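Local coordinates for protein eukaryotic Translation Initiation 4E (Schistosoma mansoni, PDB 3HXI) that binds the 7-methylguanosine cap at the 5' end of mRNA and, as a eukaryotic initiation factor 4E, probably recruits capped messages for translation, at residues Tyr18-Phe23 with Lys62-Phe67; Arg56-Gly61 with Phe126-Arg131; Arg85-Val90 with Gly132-Val137. All coordinates share one frame; numbering follows the deposited sequence.

Contact 1 of 3, residues Tyr18-Phe23 with Lys62-Phe67; sequences YYLFQF and KDLYMF. With GTG (7-methyl-guanosine-5'-triphosphate-5'-guanosine), chain C.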
# COMPACT_ATOMS: atom_id res chain seq x y z
N TYR A 18 -0.53 3.16 -10.48
CA TYR A 18 0.75 3.21 -9.80
C TYR A 18 1.33 4.61 -9.97
O TYR A 18 1.41 5.15 -11.09
CB TYR A 18 1.67 2.17 -10.41
CG TYR A 18 2.82 1.67 -9.55
CD1 TYR A 18 4.11 2.16 -9.73
CD2 TYR A 18 2.63 0.65 -8.60
CE1 TYR A 18 5.18 1.68 -8.98
CE2 TYR A 18 3.70 0.17 -7.84
CZ TYR A 18 4.98 0.69 -8.05
OH TYR A 18 6.06 0.22 -7.32
N TYR A 19 1.75 5.19 -8.86
CA TYR A 19 2.22 6.57 -8.87
C TYR A 19 3.57 6.69 -8.23
O TYR A 19 3.92 5.93 -7.32
CB TYR A 19 1.26 7.47 -8.06
CG TYR A 19 -0.18 7.43 -8.46
CD1 TYR A 19 -0.74 8.48 -9.19
CD2 TYR A 19 -1.02 6.37 -8.07
CE1 TYR A 19 -2.09 8.47 -9.55
CE2 TYR A 19 -2.36 6.35 -8.43
CZ TYR A 19 -2.89 7.40 -9.17
OH TYR A 19 -4.21 7.40 -9.54
N LEU A 20 4.34 7.68 -8.71
CA LEU A 20 5.57 8.11 -8.07
C LEU A 20 5.38 9.48 -7.47
O LEU A 20 4.89 10.39 -8.13
CB LEU A 20 6.71 8.20 -9.10
CG LEU A 20 6.80 7.06 -10.11
CD1 LEU A 20 7.95 7.31 -11.09
CD2 LEU A 20 6.97 5.69 -9.42
N PHE A 21 5.78 9.62 -6.21
CA PHE A 21 5.85 10.93 -5.57
C PHE A 21 7.28 11.46 -5.66
O PHE A 21 8.19 10.87 -5.10
CB PHE A 21 5.42 10.85 -4.09
CG PHE A 21 5.56 12.16 -3.36
CD1 PHE A 21 4.49 13.04 -3.30
CD2 PHE A 21 6.77 12.53 -2.81
CE1 PHE A 21 4.62 14.27 -2.67
CE2 PHE A 21 6.91 13.76 -2.17
CZ PHE A 21 5.83 14.64 -2.12
N GLN A 22 7.48 12.56 -6.36
CA GLN A 22 8.82 13.15 -6.44
C GLN A 22 8.79 14.61 -6.09
O GLN A 22 8.17 15.39 -6.81
CB GLN A 22 9.39 12.98 -7.84
CG GLN A 22 9.60 11.53 -8.29
CD GLN A 22 9.84 11.44 -9.78
OE1 GLN A 22 8.96 11.71 -10.57
NE2 GLN A 22 11.05 11.05 -10.16
N PHE A 23 9.43 14.98 -4.98
CA PHE A 23 9.37 16.37 -4.53
C PHE A 23 10.22 17.26 -5.43
O PHE A 23 11.38 16.96 -5.69
CB PHE A 23 9.83 16.55 -3.08
CG PHE A 23 10.19 17.99 -2.75
CD1 PHE A 23 9.18 18.93 -2.51
CD2 PHE A 23 11.51 18.39 -2.69
CE1 PHE A 23 9.50 20.26 -2.23
CE2 PHE A 23 11.84 19.72 -2.40
CZ PHE A 23 10.82 20.65 -2.17
N LYS A 62 11.40 9.81 -2.10
CA LYS A 62 10.67 9.50 -3.34
C LYS A 62 9.81 8.29 -3.06
O LYS A 62 10.32 7.25 -2.68
CB LYS A 62 11.62 9.20 -4.50
CG LYS A 62 10.91 8.60 -5.75
CD LYS A 62 11.85 8.52 -6.96
CE LYS A 62 11.42 7.41 -7.93
NZ LYS A 62 12.06 7.57 -9.28
N ASP A 63 8.50 8.43 -3.21
CA ASP A 63 7.58 7.43 -2.68
C ASP A 63 6.82 6.73 -3.81
O ASP A 63 6.68 7.27 -4.90
CB ASP A 63 6.60 8.07 -1.69
CG ASP A 63 7.30 8.70 -0.48
OD1 ASP A 63 8.49 8.45 -0.27
OD2 ASP A 63 6.65 9.47 0.29
N LEU A 64 6.32 5.52 -3.52
CA LEU A 64 5.53 4.73 -4.45
C LEU A 64 4.13 4.54 -3.86
O LEU A 64 3.99 4.20 -2.67
CB LEU A 64 6.17 3.35 -4.64
CG LEU A 64 7.66 3.31 -4.96
CD1 LEU A 64 8.16 1.84 -4.95
CD2 LEU A 64 7.93 3.99 -6.30
N TYR A 65 3.12 4.79 -4.68
CA TYR A 65 1.71 4.65 -4.29
C TYR A 65 1.01 3.70 -5.25
O TYR A 65 1.10 3.91 -6.48
CB TYR A 65 0.99 6.01 -4.36
CG TYR A 65 1.31 6.98 -3.22
CD1 TYR A 65 0.37 7.21 -2.20
CD2 TYR A 65 2.54 7.66 -3.17
CE1 TYR A 65 0.65 8.09 -1.15
CE2 TYR A 65 2.83 8.54 -2.13
CZ TYR A 65 1.88 8.75 -1.12
OH TYR A 65 2.14 9.61 -0.05
N MET A 66 0.31 2.69 -4.73
CA MET A 66 -0.51 1.83 -5.59
C MET A 66 -1.94 1.80 -5.06
O MET A 66 -2.19 1.31 -3.95
CB MET A 66 0.04 0.41 -5.72
CG MET A 66 -0.79 -0.46 -6.69
SD MET A 66 -0.49 -2.24 -6.59
CE MET A 66 -1.38 -2.64 -5.07
N PHE A 67 -2.87 2.33 -5.86
CA PHE A 67 -4.26 2.52 -5.45
C PHE A 67 -5.26 1.97 -6.47
O PHE A 67 -5.00 2.02 -7.67
CB PHE A 67 -4.53 4.01 -5.20
CG PHE A 67 -4.13 4.46 -3.81
CD1 PHE A 67 -5.10 4.77 -2.86
CD2 PHE A 67 -2.79 4.51 -3.45
CE1 PHE A 67 -4.72 5.15 -1.54
CE2 PHE A 67 -2.40 4.88 -2.14
CZ PHE A 67 -3.37 5.20 -1.19
PA GTG C . 4.82 12.15 4.74
O1A GTG C . 5.73 12.16 3.54
O2A GTG C . 3.82 11.04 4.98
O3A GTG C . 5.61 12.37 6.12
PB GTG C . 7.17 12.31 6.41
O1B GTG C . 7.77 11.01 5.93
O2B GTG C . 7.31 12.71 7.88
O3B GTG C . 7.69 13.56 5.54
N9A GTG C . 0.77 15.00 2.69
C8A GTG C . 0.95 13.69 2.81
N7A GTG C . -0.14 13.05 2.32
C7X GTG C . -0.29 11.57 2.29
C5A GTG C . -1.00 13.99 1.91
C6A GTG C . -2.27 13.89 1.33
O6A GTG C . -2.83 12.79 1.10
N1A GTG C . -2.92 15.04 1.03
C2A GTG C . -2.31 16.25 1.27
N2A GTG C . -2.93 17.41 0.97
N3A GTG C . -1.08 16.34 1.82
C4A GTG C . -0.42 15.21 2.13
O5D GTG C . 3.95 13.48 4.63
C5D GTG C . 4.62 14.73 4.56
C4D GTG C . 3.60 15.83 4.34
O4D GTG C . 3.04 15.66 3.05
C3D GTG C . 2.43 15.78 5.30
O3D GTG C . 2.75 16.40 6.54
C2D GTG C . 1.37 16.53 4.52
O2D GTG C . 1.58 17.94 4.65
C1D GTG C . 1.68 16.10 3.09
PG GTG C . 9.21 13.96 5.23
O1G GTG C . 10.17 12.83 5.40
O2G GTG C . 9.49 15.29 5.91
O5E GTG C . 9.07 14.27 3.66
C5E GTG C . 8.92 13.19 2.73
C4E GTG C . 8.91 13.73 1.31
O4E GTG C . 7.77 14.58 1.15
C3E GTG C . 10.12 14.60 1.00
O3E GTG C . 10.35 14.51 -0.41
C2E GTG C . 9.66 16.02 1.31
O2E GTG C . 10.38 17.02 0.58
C1E GTG C . 8.20 15.93 0.87
N9B GTG C . 7.23 16.82 1.53
C8B GTG C . 7.12 16.64 2.96
N7B GTG C . 6.08 17.61 3.28
C5B GTG C . 5.66 18.20 2.12
C6B GTG C . 4.65 19.22 1.81
O6B GTG C . 3.98 19.70 2.76
N1B GTG C . 4.50 19.61 0.51
C2B GTG C . 5.26 19.06 -0.51
N2B GTG C . 5.09 19.45 -1.80
N3B GTG C . 6.20 18.11 -0.29
C4B GTG C . 6.41 17.67 0.97
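Tyr18 and Tyr19 pair with Met66 and Tyr65 where two antiparallel strands meet in the curved sheet of eIF4E. Four backbone hydrogen bonds join Tyr19 with Tyr65 and Phe21 with Asp63. The Tyr19 N to Tyr65 O bond is 2.8 Å long. Tyr18, Leu20, Leu64 and Met66 share one face of the sheet. Tyr19, Phe21, Asp63 and Tyr65 share the other, which looks toward the cap.

Tyr18 can be followed outward from CB, which points to the face of Leu64 and Met66. Its CG is anti to the backbone N (chi1 -157°). Tyr18 CG lies 4.2 Å from Tyr65 O. Tyr18 CD2 packs on Met66 CB at 3.9 Å and lies close to Met66 CG. The ring crosses Leu64 at a slant, and Tyr18 OH comes 3.6 Å from Leu64 CD1. The hydroxyl is hydrogen-bonded to Trp100. Beside it, Leu20 and Leu64 run the same way and touch through their CD2 atoms at 3.7 Å.

On the cap face, Phe21 CB touches Tyr65 CE2 at 4.0 Å. The far end of the Phe21 ring reaches the second nucleoside, with CE2 3.5 Å from GTG O4E. Phe23 lies in the loop beyond, and one face of its ring takes GTG O2E toward the rim. Tyr65 OH is 3.9 Å from the cap methyl carbon, GTG C7X. These side chains therefore line the pocket for both nucleosides.

Strand 33-41 bonds to the other edge of strand 11-21. Strand 121-127 flanks strand 63-68 through Leu64 and Phe126. Helix 96-108 packs against Leu64 and Met66.

Contact 2 of 3, residues Arg56-Gly61 with Phe126-Arg131; sequences REITYG and FQPRSR. With GTG (7-methyl-guanosine-5'-triphosphate-5'-guanosine), chain C.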
# COMPACT_ATOMS: atom_id res chain seq x y z
N ARG A 56 14.56 -1.08 -3.05
CA ARG A 56 15.90 -1.01 -2.46
C ARG A 56 16.80 -0.00 -3.16
O ARG A 56 17.81 0.42 -2.59
CB ARG A 56 16.53 -2.40 -2.38
N GLU A 57 16.42 0.42 -4.37
CA GLU A 57 17.22 1.36 -5.17
C GLU A 57 16.76 2.83 -5.08
O GLU A 57 17.52 3.74 -5.44
CB GLU A 57 17.26 0.90 -6.63
N ILE A 58 15.52 3.04 -4.61
CA ILE A 58 14.90 4.37 -4.60
C ILE A 58 15.62 5.34 -3.69
O ILE A 58 16.12 4.96 -2.63
CB ILE A 58 13.41 4.33 -4.15
CG1 ILE A 58 12.64 3.24 -4.89
CG2 ILE A 58 12.70 5.66 -4.45
CD1 ILE A 58 11.20 3.15 -4.46
N THR A 59 15.66 6.60 -4.12
CA THR A 59 16.28 7.68 -3.35
C THR A 59 15.33 8.13 -2.22
O THR A 59 14.10 8.12 -2.39
CB THR A 59 16.66 8.87 -4.27
OG1 THR A 59 15.48 9.44 -4.85
CG2 THR A 59 17.57 8.42 -5.40
N TYR A 60 15.88 8.51 -1.07
CA TYR A 60 15.06 8.90 0.08
C TYR A 60 14.07 10.00 -0.27
O TYR A 60 14.39 10.94 -1.01
CB TYR A 60 15.92 9.34 1.25
CG TYR A 60 16.75 8.25 1.88
CD1 TYR A 60 16.17 7.06 2.34
CD2 TYR A 60 18.12 8.42 2.06
CE1 TYR A 60 16.95 6.06 2.94
CE2 TYR A 60 18.90 7.43 2.65
CZ TYR A 60 18.31 6.27 3.10
OH TYR A 60 19.10 5.30 3.69
N GLY A 61 12.85 9.87 0.26
CA GLY A 61 11.80 10.87 0.07
C GLY A 61 11.02 10.76 -1.23
O GLY A 61 10.09 11.56 -1.46
N PHE A 126 4.83 2.99 -0.28
CA PHE A 126 6.19 2.79 0.18
C PHE A 126 6.92 4.12 0.29
O PHE A 126 6.98 4.87 -0.68
CB PHE A 126 6.96 1.87 -0.77
CG PHE A 126 8.37 1.65 -0.33
CD1 PHE A 126 8.62 1.13 0.94
CD2 PHE A 126 9.44 2.05 -1.13
CE1 PHE A 126 9.94 0.94 1.39
CE2 PHE A 126 10.76 1.88 -0.69
CZ PHE A 126 11.01 1.31 0.56
N GLN A 127 7.48 4.39 1.46
CA GLN A 127 8.15 5.66 1.74
C GLN A 127 9.56 5.40 2.28
O GLN A 127 9.73 5.10 3.46
CB GLN A 127 7.34 6.51 2.72
CG GLN A 127 5.95 6.83 2.20
CD GLN A 127 5.13 7.59 3.22
OE1 GLN A 127 4.85 7.08 4.30
NE2 GLN A 127 4.76 8.81 2.88
N PRO A 128 10.57 5.50 1.41
CA PRO A 128 11.95 5.35 1.88
C PRO A 128 12.41 6.61 2.63
O PRO A 128 12.28 7.72 2.13
CB PRO A 128 12.74 5.15 0.59
CG PRO A 128 11.95 5.88 -0.44
CD PRO A 128 10.50 5.74 -0.04
N ARG A 129 12.93 6.42 3.84
CA ARG A 129 13.39 7.52 4.65
C ARG A 129 14.69 7.15 5.33
O ARG A 129 14.90 5.99 5.70
CB ARG A 129 12.38 7.90 5.73
CG ARG A 129 11.00 8.33 5.24
CD ARG A 129 11.03 9.70 4.57
NE ARG A 129 9.69 10.10 4.17
CZ ARG A 129 9.10 9.72 3.05
NH1 ARG A 129 7.86 10.13 2.78
NH2 ARG A 129 9.75 8.94 2.18
N SER A 130 15.56 8.14 5.47
CA SER A 130 16.82 8.03 6.23
C SER A 130 16.64 7.52 7.66
O SER A 130 17.43 6.70 8.13
CB SER A 130 17.50 9.39 6.28
OG SER A 130 17.98 9.73 4.99
N ARG A 131 15.62 8.02 8.34
CA ARG A 131 15.40 7.76 9.76
C ARG A 131 14.69 6.42 9.98
O ARG A 131 14.61 5.93 11.11
CB ARG A 131 14.57 8.89 10.37
PA GTG C . 4.82 12.15 4.74
O1A GTG C . 5.73 12.16 3.54
O2A GTG C . 3.82 11.04 4.98
O3A GTG C . 5.61 12.37 6.12
PB GTG C . 7.17 12.31 6.41
O1B GTG C . 7.77 11.01 5.93
O2B GTG C . 7.31 12.71 7.88
O3B GTG C . 7.69 13.56 5.54
N9A GTG C . 0.77 15.00 2.69
C8A GTG C . 0.95 13.69 2.81
N7A GTG C . -0.14 13.05 2.32
C7X GTG C . -0.29 11.57 2.29
C5A GTG C . -1.00 13.99 1.91
C6A GTG C . -2.27 13.89 1.33
O6A GTG C . -2.83 12.79 1.10
N1A GTG C . -2.92 15.04 1.03
C2A GTG C . -2.31 16.25 1.27
N2A GTG C . -2.93 17.41 0.97
N3A GTG C . -1.08 16.34 1.82
C4A GTG C . -0.42 15.21 2.13
O5D GTG C . 3.95 13.48 4.63
C5D GTG C . 4.62 14.73 4.56
C4D GTG C . 3.60 15.83 4.34
O4D GTG C . 3.04 15.66 3.05
C3D GTG C . 2.43 15.78 5.30
O3D GTG C . 2.75 16.40 6.54
C2D GTG C . 1.37 16.53 4.52
O2D GTG C . 1.58 17.94 4.65
C1D GTG C . 1.68 16.10 3.09
PG GTG C . 9.21 13.96 5.23
O1G GTG C . 10.17 12.83 5.40
O2G GTG C . 9.49 15.29 5.91
O5E GTG C . 9.07 14.27 3.66
C5E GTG C . 8.92 13.19 2.73
C4E GTG C . 8.91 13.73 1.31
O4E GTG C . 7.77 14.58 1.15
C3E GTG C . 10.12 14.60 1.00
O3E GTG C . 10.35 14.51 -0.41
C2E GTG C . 9.66 16.02 1.31
O2E GTG C . 10.38 17.02 0.58
C1E GTG C . 8.20 15.93 0.87
N9B GTG C . 7.23 16.82 1.53
C8B GTG C . 7.12 16.64 2.96
N7B GTG C . 6.08 17.61 3.28
C5B GTG C . 5.66 18.20 2.12
C6B GTG C . 4.65 19.22 1.81
O6B GTG C . 3.98 19.70 2.76
N1B GTG C . 4.50 19.61 0.51
C2B GTG C . 5.26 19.06 -0.51
N2B GTG C . 5.09 19.45 -1.80
N3B GTG C . 6.20 18.11 -0.29
C4B GTG C . 6.41 17.67 0.97
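The cap triphosphate site is built partly here, where the loop before strand 63-68 meets the turn after strand 121-127. Tyr60 and Gly61 come up to Pro128, Arg129 and Ser130. The one backbone hydrogen bond between the segments runs from Gly61 N to Pro128 O, 2.9 Å long and nearly straight at 170°. Pro128 O has a second donor, NH2 of Arg129, at 2.8 Å. The two donors come from opposite faces of the carbonyl plane.

That second bond lies in the guanidinium plane and helps fix how Arg129 is turned. NH2 also makes a salt bridge with Asp63. The chain bends at chi2 (-70°), which places CD near the phosphates. Arg129 NE donates to GTG O1B at 2.8 Å. Arg129 NH1 donates to GTG O1A at 3.0 Å. Next to it, Gln127 NE2 reaches GTG O2A and is also bonded to Asp63. Gly61 O accepts from the ribose hydroxyl GTG O3E at 3.1 Å. Gly61 has a positive phi, and a side chain here would be crowded by that same oxygen.

On the outer side the exposed Tyr60 ring packs against the turn. Ser130 OG lies over a face of Tyr60, offset toward the rim, and is 3.2 Å from CD2. The Tyr60 ring also meets the Arg129 backbone, with CD1 3.3 Å from Arg129 C. On the inner side, Ile58 CD1 meets the edge of the Phe126 ring at CD2, 3.9 Å away. Ile58 CG2 touches Pro128 CG.

Strand 121-127 lies between strand 63-68, where Leu64 packs on Ile58 and Phe126, and strand 134-139, where Phe126 packs on Leu135.

Contact 3 of 3, residues Arg85-Val90 with Gly132-Val137; sequences RWLINV and GSKLSV. With GTG (7-methyl-guanosine-5'-triphosphate-5'-guanosine), chain C.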
# COMPACT_ATOMS: atom_id res chain seq x y z
N ARG A 85 -4.76 4.34 7.84
CA ARG A 85 -3.73 3.46 7.31
C ARG A 85 -3.15 2.53 8.36
O ARG A 85 -2.99 2.93 9.52
CB ARG A 85 -2.59 4.28 6.66
CG ARG A 85 -1.68 4.96 7.68
CD ARG A 85 -0.63 5.81 7.02
NE ARG A 85 0.19 6.45 8.04
CZ ARG A 85 1.31 7.12 7.82
NH1 ARG A 85 1.97 7.63 8.86
NH2 ARG A 85 1.77 7.27 6.58
N TRP A 86 -2.87 1.29 7.96
CA TRP A 86 -1.95 0.44 8.72
C TRP A 86 -0.55 0.91 8.39
O TRP A 86 -0.18 0.93 7.23
CB TRP A 86 -2.13 -1.04 8.37
CG TRP A 86 -3.28 -1.70 9.14
CD1 TRP A 86 -4.44 -2.19 8.63
CD2 TRP A 86 -3.36 -1.89 10.57
NE1 TRP A 86 -5.24 -2.71 9.65
CE2 TRP A 86 -4.59 -2.53 10.84
CE3 TRP A 86 -2.48 -1.61 11.64
CZ2 TRP A 86 -4.98 -2.89 12.14
CZ3 TRP A 86 -2.87 -1.95 12.91
CH2 TRP A 86 -4.11 -2.59 13.16
N LEU A 87 0.21 1.32 9.42
CA LEU A 87 1.57 1.81 9.25
C LEU A 87 2.60 0.78 9.70
O LEU A 87 2.53 0.24 10.81
CB LEU A 87 1.76 3.13 10.00
CG LEU A 87 3.21 3.64 10.00
CD1 LEU A 87 3.58 4.22 8.65
CD2 LEU A 87 3.38 4.65 11.10
N ILE A 88 3.56 0.51 8.81
CA ILE A 88 4.60 -0.50 9.07
C ILE A 88 5.95 0.21 9.10
O ILE A 88 6.33 0.83 8.10
CB ILE A 88 4.67 -1.55 7.94
CG1 ILE A 88 3.35 -2.34 7.83
CG2 ILE A 88 5.86 -2.53 8.17
CD1 ILE A 88 3.10 -2.86 6.41
N ASN A 89 6.64 0.14 10.23
CA ASN A 89 7.96 0.73 10.35
C ASN A 89 9.00 -0.30 10.02
O ASN A 89 9.15 -1.32 10.72
CB ASN A 89 8.19 1.29 11.75
CG ASN A 89 7.29 2.48 12.06
OD1 ASN A 89 7.08 3.34 11.21
ND2 ASN A 89 6.76 2.52 13.27
N VAL A 90 9.71 -0.05 8.94
CA VAL A 90 10.71 -0.98 8.42
C VAL A 90 11.92 -0.98 9.33
O VAL A 90 12.36 0.09 9.77
CB VAL A 90 11.14 -0.57 6.99
CG1 VAL A 90 12.31 -1.42 6.49
CG2 VAL A 90 9.96 -0.64 6.06
N GLY A 132 14.18 5.84 8.91
CA GLY A 132 13.43 4.59 8.98
C GLY A 132 12.29 4.66 7.98
O GLY A 132 11.46 5.58 8.03
N SER A 133 12.27 3.70 7.06
CA SER A 133 11.32 3.66 5.95
C SER A 133 9.97 3.17 6.47
O SER A 133 9.87 2.65 7.59
CB SER A 133 11.85 2.77 4.81
OG SER A 133 13.06 3.31 4.24
N LYS A 134 8.92 3.40 5.68
CA LYS A 134 7.56 3.08 6.11
C LYS A 134 6.81 2.45 4.95
O LYS A 134 6.94 2.89 3.80
CB LYS A 134 6.83 4.36 6.55
CG LYS A 134 7.44 5.05 7.77
CD LYS A 134 6.77 6.37 8.02
CE LYS A 134 7.29 7.47 7.05
NZ LYS A 134 6.92 8.83 7.54
N LEU A 135 6.03 1.42 5.25
CA LEU A 135 5.05 0.90 4.28
C LEU A 135 3.69 1.11 4.93
O LEU A 135 3.58 0.98 6.15
CB LEU A 135 5.26 -0.59 4.01
CG LEU A 135 6.23 -1.05 2.92
CD1 LEU A 135 7.68 -0.98 3.45
CD2 LEU A 135 5.92 -2.49 2.49
N SER A 136 2.68 1.39 4.13
CA SER A 136 1.35 1.67 4.65
C SER A 136 0.33 1.00 3.76
O SER A 136 0.55 0.86 2.56
CB SER A 136 1.08 3.18 4.62
OG SER A 136 1.82 3.86 5.61
N VAL A 137 -0.81 0.61 4.34
CA VAL A 137 -1.97 0.23 3.56
C VAL A 137 -3.11 1.13 4.01
O VAL A 137 -3.44 1.17 5.19
CB VAL A 137 -2.36 -1.23 3.78
CG1 VAL A 137 -3.74 -1.52 3.15
CG2 VAL A 137 -1.29 -2.16 3.24
PA GTG C . 4.82 12.15 4.74
O1A GTG C . 5.73 12.16 3.54
O2A GTG C . 3.82 11.04 4.98
O3A GTG C . 5.61 12.37 6.12
PB GTG C . 7.17 12.31 6.41
O1B GTG C . 7.77 11.01 5.93
O2B GTG C . 7.31 12.71 7.88
O3B GTG C . 7.69 13.56 5.54
N9A GTG C . 0.77 15.00 2.69
C8A GTG C . 0.95 13.69 2.81
N7A GTG C . -0.14 13.05 2.32
C7X GTG C . -0.29 11.57 2.29
C5A GTG C . -1.00 13.99 1.91
C6A GTG C . -2.27 13.89 1.33
O6A GTG C . -2.83 12.79 1.10
N1A GTG C . -2.92 15.04 1.03
C2A GTG C . -2.31 16.25 1.27
N2A GTG C . -2.93 17.41 0.97
N3A GTG C . -1.08 16.34 1.82
C4A GTG C . -0.42 15.21 2.13
O5D GTG C . 3.95 13.48 4.63
C5D GTG C . 4.62 14.73 4.56
C4D GTG C . 3.60 15.83 4.34
O4D GTG C . 3.04 15.66 3.05
C3D GTG C . 2.43 15.78 5.30
O3D GTG C . 2.75 16.40 6.54
C2D GTG C . 1.37 16.53 4.52
O2D GTG C . 1.58 17.94 4.65
C1D GTG C . 1.68 16.10 3.09
PG GTG C . 9.21 13.96 5.23
O1G GTG C . 10.17 12.83 5.40
O2G GTG C . 9.49 15.29 5.91
O5E GTG C . 9.07 14.27 3.66
C5E GTG C . 8.92 13.19 2.73
C4E GTG C . 8.91 13.73 1.31
O4E GTG C . 7.77 14.58 1.15
C3E GTG C . 10.12 14.60 1.00
O3E GTG C . 10.35 14.51 -0.41
C2E GTG C . 9.66 16.02 1.31
O2E GTG C . 10.38 17.02 0.58
C1E GTG C . 8.20 15.93 0.87
N9B GTG C . 7.23 16.82 1.53
C8B GTG C . 7.12 16.64 2.96
N7B GTG C . 6.08 17.61 3.28
C5B GTG C . 5.66 18.20 2.12
C6B GTG C . 4.65 19.22 1.81
O6B GTG C . 3.98 19.70 2.76
N1B GTG C . 4.50 19.61 0.51
C2B GTG C . 5.26 19.06 -0.51
N2B GTG C . 5.09 19.45 -1.80
N3B GTG C . 6.20 18.11 -0.29
C4B GTG C . 6.41 17.67 0.97
O HOH W 1 1.01 6.52 3.98
O HOH W 2 4.25 8.72 6.37
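Arg85 and Leu87 face Ser136 and Lys134 across an antiparallel strand pair in the eIF4E sheet. Five backbone hydrogen bonds hold the pair, from Trp86 with Val137 to Val90 with Ser133. The bond from Ile88 N to Leu135 O is 2.7 Å long.

The tight part is the face with Trp86, Ile88, Leu135 and Val137. Ile88 CD1 packs on Leu135 CB at 3.9 Å. Just past the end of strand 84-89, Val90 CG2 is pressed against Leu135 CD1 at 3.5 Å, closer than usual carbon contact. Helix 145-159 covers Trp86, Ile88 and Val137. Helix 96-108 covers Val90, Leu135 and Val137.

The opposite face, with Arg85, Leu87, Lys134 and Ser136, is more polar and holds two waters near the phosphates. Arg85 CG sits between the backbone N and the carbonyl carbon (chi1 74°), and the chain then runs extended to NE. Its guanidinium lies with one face over Leu87 CD1, near the centre. Arg85 CD is 3.4 Å from Ser136 OG. NH1 is hydrogen-bonded to Gln168. NH2 gives its hydrogens to two waters in the guanidinium plane, and one of these is weakly bonded to Ser136 OG.

Lys134 lies alongside Asn89, and its CB and CD touch Leu87 CD1. Its chain bends at chi3 (-79°), which turns CE toward the phosphates. The two positive side chains probably favour the negative triphosphate. The second water takes hydrogens from Arg85 NH2 and Lys134 NZ and donates to GTG O2A at 2.7 Å, while Lys134 NZ donates a hydrogen bond to GTG O1B at 2.8 Å.

In the fold
All three contacts reach one antiparallel sheet and touch the same cap ligand; contact 2 reaches it through strand 121-127, its other segment being a loop. Contact 1 joins strands 11-21 and 63-68, and contact 3 joins strands 84-89 and 134-139. Strand 121-127 lies between these pairs. Contacts 1 and 2 have centres about 11 Å apart, and contacts 2 and 3 about 12 Å. Contacts 1 and 3 are about 14 Å apart between centres and do not touch. Along the chain, contact 1 closes before contact 3 opens, while the segments of contact 2 alternate with those of both. Neighbouring strands thus bring nucleoside-binding and phosphate-binding side chains to one cap site.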